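Local coordinates for surface presentation of antigens protein SpaS (Salmonella typhimurium, PDB 3C01), which acts as an inner-membrane, self-cleaving component of the type III secretion pathway that Salmonella needs to enter mammalian cells, this chain being its C-terminal domain, at residues B[18-24]-B[57-63]. Coordinates in Å, arbitrary orientation, origin at the centre of the assembly. Residues are numbered along the deposited sequence.
Sequences PMISVYE and HRRYDLV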
ATOM      1  N   PRO B  18       5.138  -1.271  -9.930  1.00 20.67           N
ATOM      2  CA  PRO B  18       4.889  -0.711  -8.584  1.00 19.94           C
ATOM      3  C   PRO B  18       5.952  -1.059  -7.561  1.00 18.87           C
ATOM      4  O   PRO B  18       6.733  -1.932  -7.794  1.00 19.17           O
ATOM      5  CB  PRO B  18       3.557  -1.296  -8.179  1.00 19.48           C
ATOM      6  CG  PRO B  18       3.104  -2.184  -9.354  1.00 20.33           C
ATOM      7  CD  PRO B  18       4.170  -2.304 -10.325  1.00 20.92           C
ATOM      8  N   MET B  19       5.962  -0.363  -6.438  1.00 17.83           N
ATOM      9  CA  MET B  19       6.983  -0.537  -5.431  1.00 17.75           C
ATOM     10  C   MET B  19       6.374  -0.610  -4.022  1.00 16.08           C
ATOM     11  O   MET B  19       5.324  -0.049  -3.757  1.00 15.41           O
ATOM     12  CB  MET B  19       7.931   0.639  -5.509  1.00 17.55           C
ATOM     13  CG  MET B  19       8.926   0.739  -4.411  1.00 19.21           C
ATOM     14  SD  MET B  19      10.023   2.176  -4.642  1.00 23.44           S
ATOM     15  CE  MET B  19       9.286   3.328  -3.457  1.00 27.27           C
ATOM     16  N   ILE B  20       7.067  -1.310  -3.136  1.00 14.81           N
ATOM     17  CA  ILE B  20       6.700  -1.390  -1.754  1.00 14.13           C
ATOM     18  C   ILE B  20       7.195  -0.121  -1.070  1.00 14.11           C
ATOM     19  O   ILE B  20       8.401  -0.010  -0.795  1.00 14.54           O
ATOM     20  CB  ILE B  20       7.357  -2.563  -1.054  1.00 13.94           C
ATOM     21  CG1 ILE B  20       7.100  -3.912  -1.787  1.00 13.02           C
ATOM     22  CG2 ILE B  20       6.873  -2.620   0.343  1.00 11.82           C
ATOM     23  CD1 ILE B  20       5.648  -4.325  -1.922  1.00  8.34           C
ATOM     24  N   SER B  21       6.270   0.817  -0.817  1.00 12.47           N
ATOM     25  CA  SER B  21       6.583   2.102  -0.262  1.00 12.12           C
ATOM     26  C   SER B  21       6.658   2.098   1.248  1.00 11.80           C
ATOM     27  O   SER B  21       7.365   2.903   1.821  1.00 11.48           O
ATOM     28  CB  SER B  21       5.527   3.129  -0.716  1.00 12.64           C
ATOM     29  OG  SER B  21       4.198   2.633  -0.563  1.00 13.17           O
ATOM     30  N   VAL B  22       5.859   1.241   1.886  1.00 11.92           N
ATOM     31  CA  VAL B  22       5.689   1.217   3.328  1.00 10.74           C
ATOM     32  C   VAL B  22       5.727  -0.235   3.749  1.00 10.47           C
ATOM     33  O   VAL B  22       5.156  -1.083   3.066  1.00  9.25           O
ATOM     34  CB  VAL B  22       4.341   1.784   3.706  1.00 10.77           C
ATOM     35  CG1 VAL B  22       4.078   1.618   5.212  1.00 10.12           C
ATOM     36  CG2 VAL B  22       4.251   3.232   3.252  1.00 10.33           C
ATOM     37  N   TYR B  23       6.399  -0.527   4.868  1.00 10.36           N
ATOM     38  CA  TYR B  23       6.450  -1.900   5.371  1.00 10.52           C
ATOM     39  C   TYR B  23       6.569  -1.885   6.902  1.00 10.50           C
ATOM     40  O   TYR B  23       7.620  -1.519   7.436  1.00 10.88           O
ATOM     41  CB  TYR B  23       7.653  -2.567   4.739  1.00 10.31           C
ATOM     42  CG  TYR B  23       7.800  -4.051   4.958  1.00  9.71           C
ATOM     43  CD1 TYR B  23       7.350  -4.950   3.993  1.00  8.31           C
ATOM     44  CD2 TYR B  23       8.457  -4.547   6.070  1.00  8.45           C
ATOM     45  CE1 TYR B  23       7.500  -6.302   4.138  1.00  8.23           C
ATOM     46  CE2 TYR B  23       8.610  -5.922   6.248  1.00  8.43           C
ATOM     47  CZ  TYR B  23       8.136  -6.789   5.268  1.00  9.54           C
ATOM     48  OH  TYR B  23       8.301  -8.148   5.370  1.00  9.49           O
ATOM     49  N   GLU B  24       5.499  -2.264   7.596  1.00  9.37           N
ATOM     50  CA  GLU B  24       5.453  -2.147   9.041  1.00  9.51           C
ATOM     51  C   GLU B  24       4.553  -3.200   9.644  1.00  9.31           C
ATOM     52  O   GLU B  24       3.611  -3.656   9.015  1.00 10.62           O
ATOM     53  CB  GLU B  24       4.938  -0.773   9.482  1.00  9.42           C
ATOM     54  CG  GLU B  24       5.683   0.462   8.935  1.00 12.01           C
ATOM     55  CD  GLU B  24       7.132   0.582   9.409  1.00 18.61           C
ATOM     56  OE1 GLU B  24       7.891   1.419   8.808  1.00 21.77           O
ATOM     57  OE2 GLU B  24       7.523  -0.170  10.359  1.00 20.75           O
ATOM     58  N   HIS B  57       8.278  -9.878   0.080  1.00 18.74           N
ATOM     59  CA  HIS B  57       8.942  -8.613  -0.201  1.00 17.87           C
ATOM     60  C   HIS B  57       9.492  -7.906   1.059  1.00 17.38           C
ATOM     61  O   HIS B  57       9.212  -8.308   2.169  1.00 17.54           O
ATOM     62  CB  HIS B  57       7.951  -7.679  -0.877  1.00 18.25           C
ATOM     63  CG  HIS B  57       7.557  -8.102  -2.247  1.00 19.21           C
ATOM     64  ND1 HIS B  57       6.814  -9.234  -2.493  1.00 20.50           N
ATOM     65  CD2 HIS B  57       7.779  -7.526  -3.453  1.00 20.35           C
ATOM     66  CE1 HIS B  57       6.635  -9.362  -3.798  1.00 20.36           C
ATOM     67  NE2 HIS B  57       7.195  -8.330  -4.401  1.00 19.35           N
ATOM     68  N   ARG B  58      10.263  -6.846   0.838  1.00 16.56           N
ATOM     69  CA  ARG B  58      10.796  -5.956   1.858  1.00 16.58           C
ATOM     70  C   ARG B  58      10.634  -4.498   1.391  1.00 16.86           C
ATOM     71  O   ARG B  58      10.420  -4.208   0.187  1.00 16.22           O
ATOM     72  CB  ARG B  58      12.313  -6.205   2.068  1.00 16.88           C
ATOM     73  CG  ARG B  58      12.684  -7.591   2.652  1.00 16.87           C
ATOM     74  CD  ARG B  58      11.826  -7.871   3.881  1.00 18.11           C
ATOM     75  NE  ARG B  58      12.177  -9.106   4.551  1.00 17.76           N
ATOM     76  CZ  ARG B  58      11.471 -10.243   4.510  1.00 17.80           C
ATOM     77  NH1 ARG B  58      11.920 -11.283   5.180  1.00 18.05           N
ATOM     78  NH2 ARG B  58      10.361 -10.379   3.806  1.00 16.93           N
ATOM     79  N   ARG B  59      10.761  -3.579   2.349  1.00 16.60           N
ATOM     80  CA  ARG B  59      10.648  -2.168   2.080  1.00 16.27           C
ATOM     81  C   ARG B  59      11.502  -1.810   0.874  1.00 16.15           C
ATOM     82  O   ARG B  59      12.647  -2.196   0.801  1.00 16.25           O
ATOM     83  CB  ARG B  59      11.071  -1.342   3.301  1.00 15.47           C
ATOM     84  CG  ARG B  59      10.551   0.104   3.241  1.00 16.72           C
ATOM     85  CD  ARG B  59      10.871   0.941   4.481  1.00 17.47           C
ATOM     86  NE  ARG B  59      10.314   0.370   5.692  1.00 16.20           N
ATOM     87  CZ  ARG B  59      10.950  -0.470   6.491  1.00 17.66           C
ATOM     88  NH1 ARG B  59      12.183  -0.853   6.215  1.00 17.48           N
ATOM     89  NH2 ARG B  59      10.328  -0.959   7.565  1.00 19.11           N
ATOM     90  N   TYR B  60      10.905  -1.087  -0.066  1.00 16.84           N
ATOM     91  CA  TYR B  60      11.558  -0.528  -1.248  1.00 16.76           C
ATOM     92  C   TYR B  60      11.863  -1.534  -2.364  1.00 17.37           C
ATOM     93  O   TYR B  60      12.499  -1.185  -3.362  1.00 17.81           O
ATOM     94  CB  TYR B  60      12.761   0.344  -0.861  1.00 16.85           C
ATOM     95  CG  TYR B  60      12.413   1.425   0.151  1.00 16.87           C
ATOM     96  CD1 TYR B  60      11.233   2.162   0.035  1.00 19.47           C
ATOM     97  CD2 TYR B  60      13.261   1.709   1.243  1.00 16.49           C
ATOM     98  CE1 TYR B  60      10.896   3.150   0.982  1.00 19.14           C
ATOM     99  CE2 TYR B  60      12.957   2.686   2.172  1.00 15.63           C
ATOM    100  CZ  TYR B  60      11.777   3.397   2.042  1.00 18.34           C
ATOM    101  OH  TYR B  60      11.442   4.358   2.948  1.00 18.26           O
ATOM    102  N   ASP B  61      11.341  -2.757  -2.270  1.00 17.49           N
ATOM    103  CA  ASP B  61      11.402  -3.652  -3.412  1.00 16.97           C
ATOM    104  C   ASP B  61      10.430  -3.202  -4.464  1.00 17.77           C
ATOM    105  O   ASP B  61       9.372  -2.635  -4.172  1.00 18.21           O
ATOM    106  CB  ASP B  61      10.938  -5.042  -3.043  1.00 17.31           C
ATOM    107  CG  ASP B  61      11.932  -5.813  -2.220  1.00 17.85           C
ATOM    108  OD1 ASP B  61      13.111  -5.399  -2.154  1.00 19.23           O
ATOM    109  OD2 ASP B  61      11.518  -6.881  -1.670  1.00 16.93           O
ATOM    110  N   LEU B  62      10.751  -3.517  -5.702  1.00 18.65           N
ATOM    111  CA  LEU B  62       9.745  -3.636  -6.722  1.00 18.96           C
ATOM    112  C   LEU B  62       8.908  -4.899  -6.456  1.00 19.84           C
ATOM    113  O   LEU B  62       9.417  -5.931  -5.973  1.00 19.48           O
ATOM    114  CB  LEU B  62      10.422  -3.738  -8.062  1.00 19.46           C
ATOM    115  CG  LEU B  62      10.735  -2.455  -8.837  1.00 19.78           C
ATOM    116  CD1 LEU B  62      11.203  -1.345  -7.958  1.00 18.12           C
ATOM    117  CD2 LEU B  62      11.749  -2.794  -9.912  1.00 16.70           C
ATOM    118  N   VAL B  63       7.622  -4.814  -6.775  1.00 20.63           N
ATOM    119  CA  VAL B  63       6.742  -5.953  -6.718  1.00 21.75           C
ATOM    120  C   VAL B  63       7.200  -7.012  -7.741  1.00 23.04           C
ATOM    121  O   VAL B  63       7.311  -6.730  -8.922  1.00 23.93           O
ATOM    122  CB  VAL B  63       5.279  -5.489  -6.978  1.00 22.38           C
ATOM    123  CG1 VAL B  63       4.292  -6.674  -7.030  1.00 20.79           C
ATOM    124  CG2 VAL B  63       4.867  -4.475  -5.902  1.00 21.94           C
TER
HETATM  125  O   HOH W   1       7.740   1.510   6.209  1.00 31.55           O
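A loop between two helices can close the edge of a sheet without becoming a strand, and residues 57-63 illustrate how. Tyr23, Ile20 and Arg59 bury the most surface. Ile20 is held by its backbone: its N donates to Asp61 O (2.9 Å) and its O accepts from Tyr60 N (2.8 Å), both presented by a type II turn, Arg58 to Asp61. Val63 N to Pro18 O (3.2 Å) and Ile20 N to Asp61 O flank a single antiparallel bridge in which Met19 and Leu62 form the non-hydrogen-bonded pair. The CA-to-CB bond of Ile20 is directed toward the loop; Ile20 CG1 meets His57 CB at 4.0 Å and Ile20 CD1 meets Val63 CG2 at 4.1 Å. Toward Tyr23, side chains make most of the contact. The Tyr23 ring turns one face to Arg58 CA and Arg59 N, while its hydroxyl is hydrogen-bonded to Phe54 O. Arg59 lays its guanidinium over Tyr23 CB, donates from NH2 to Tyr23 O (2.8 Å), and shares a water with Tyr23 N and Glu24 OE1. Strand 4-9 pairs with strand 19-25 too, giving a two-stranded antiparallel sheet extended by one isolated beta bridge, within the cytoplasmic domain of this FlhB/YscU-family exporter.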